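Local coordinates for protein apicoplast TIC22, putative (Plasmodium falciparum 3D7, PDB 4E6Z) that is an essential chaperone required for protein import into the apicoplast, the relict plastid of the malaria parasite, at residues I77-L81 and S263-L267. Sequence-based numbering, arbitrary orientation.
Sequences IPVFL and SVKYL
Residues 78-81 form an extended strand, and Ser263-Leu267 form a helical segment that crosses it at 65°. The two axes come within 8.9 Å. The nearest CA atoms are those of Pro78 and Ser263, 6.4 Å apart. In the strand, the CA-to-CB bonds of Pro78 and Phe80 point toward the helix and that of Val79 away; Ile77, just before it, also points away. The C-gamma exo ring presents Pro78 CG to the helix, 4.1 Å from Ser263 CB, 4.2 Å from Val264 CG2 and 4.2 Å from Leu267 CD1. Phe80 is m (chi2 -92°), and its ring edge meets the backbone of the helix, with CZ 3.6 Å from Ser263 O. This is helix-on-sheet packing in a protein of the Tic22 family. Strand 78-83 pairs antiparallel with 129-134, and the C-terminal helix 261-272 lies against the side of the pair where Phe80 projects. Tyr266 is t (chi2 -89°), with CD1 3.7 Å from Phe80 CE1; the ring planes are at 87°, with centroids 5.5 Å apart. Its OH hydrogen-bonds to Glu110. Leu267 starts sideways, but its m,t rotamer brings CD2 to 3.9 Å from Phe80 CE1. No direct hydrogen bond joins the segments. A water bridges them, 2.7 Å from Pro78 O, to which it donates. It can accept from Ser263 OG, 3.1 Å away, whose stronger partner is Leu104 O; the hydroxyl has one proton for both.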
# COMPACT_ATOMS: atom_id res chain seq x y z
N ILE A 77 6.83 2.17 3.46
CA ILE A 77 5.42 2.01 3.15
C ILE A 77 4.69 1.30 4.30
O ILE A 77 4.95 0.13 4.57
CB ILE A 77 5.22 1.20 1.87
CG1 ILE A 77 6.03 1.80 0.72
CG2 ILE A 77 3.74 1.11 1.51
CD1 ILE A 77 6.15 0.90 -0.49
N PRO A 78 3.78 2.03 4.98
CA PRO A 78 2.99 1.48 6.08
C PRO A 78 1.98 0.45 5.58
O PRO A 78 1.45 0.59 4.48
CB PRO A 78 2.24 2.70 6.62
CG PRO A 78 2.97 3.89 6.07
CD PRO A 78 3.49 3.45 4.75
N VAL A 79 1.74 -0.58 6.39
CA VAL A 79 0.69 -1.56 6.13
C VAL A 79 -0.11 -1.76 7.42
O VAL A 79 0.46 -1.75 8.52
CB VAL A 79 1.26 -2.90 5.66
CG1 VAL A 79 0.14 -3.94 5.50
CG2 VAL A 79 2.03 -2.73 4.37
N PHE A 80 -1.42 -1.94 7.29
CA PHE A 80 -2.28 -1.97 8.46
C PHE A 80 -3.05 -3.27 8.62
O PHE A 80 -3.55 -3.83 7.66
CB PHE A 80 -3.24 -0.78 8.44
CG PHE A 80 -2.55 0.55 8.38
CD1 PHE A 80 -2.23 1.24 9.54
CD2 PHE A 80 -2.19 1.10 7.16
CE1 PHE A 80 -1.58 2.46 9.48
CE2 PHE A 80 -1.53 2.31 7.10
CZ PHE A 80 -1.23 2.99 8.26
N LEU A 81 -3.12 -3.74 9.86
CA LEU A 81 -3.87 -4.94 10.19
C LEU A 81 -4.81 -4.67 11.35
O LEU A 81 -4.62 -3.73 12.11
CB LEU A 81 -2.93 -6.10 10.55
CG LEU A 81 -1.98 -6.66 9.50
CD1 LEU A 81 -0.71 -5.85 9.46
CD2 LEU A 81 -1.65 -8.11 9.81
N SER A 263 -1.59 7.60 4.89
CA SER A 263 -1.12 6.42 5.61
C SER A 263 -0.04 6.80 6.62
O SER A 263 -0.06 6.34 7.76
CB SER A 263 -0.57 5.38 4.63
OG SER A 263 -1.58 4.89 3.78
N VAL A 264 0.90 7.63 6.19
CA VAL A 264 2.00 8.04 7.05
C VAL A 264 1.50 8.92 8.20
O VAL A 264 1.86 8.71 9.36
CB VAL A 264 3.09 8.79 6.26
CG1 VAL A 264 4.17 9.31 7.21
CG2 VAL A 264 3.70 7.89 5.21
N LYS A 265 0.65 9.89 7.86
CA LYS A 265 0.06 10.78 8.85
C LYS A 265 -0.73 9.98 9.89
O LYS A 265 -0.82 10.37 11.05
CB LYS A 265 -0.87 11.76 8.13
CG LYS A 265 -0.85 13.17 8.68
CD LYS A 265 -1.20 14.16 7.58
CE LYS A 265 -2.39 13.67 6.75
NZ LYS A 265 -2.59 14.48 5.52
N TYR A 266 -1.29 8.85 9.46
CA TYR A 266 -2.12 8.01 10.32
C TYR A 266 -1.31 7.33 11.42
O TYR A 266 -1.85 6.96 12.46
CB TYR A 266 -2.85 6.95 9.48
CG TYR A 266 -3.94 6.22 10.22
CD1 TYR A 266 -3.68 5.07 10.94
CD2 TYR A 266 -5.25 6.70 10.21
CE1 TYR A 266 -4.68 4.40 11.62
CE2 TYR A 266 -6.26 6.04 10.88
CZ TYR A 266 -5.96 4.89 11.59
OH TYR A 266 -6.96 4.23 12.26
N LEU A 267 -0.01 7.16 11.18
CA LEU A 267 0.87 6.55 12.16
C LEU A 267 0.96 7.41 13.42
O LEU A 267 1.19 6.89 14.51
CB LEU A 267 2.27 6.34 11.58
CG LEU A 267 2.37 5.44 10.36
CD1 LEU A 267 3.82 5.34 9.89
CD2 LEU A 267 1.81 4.07 10.66
O HOH W 1 0.39 2.66 3.11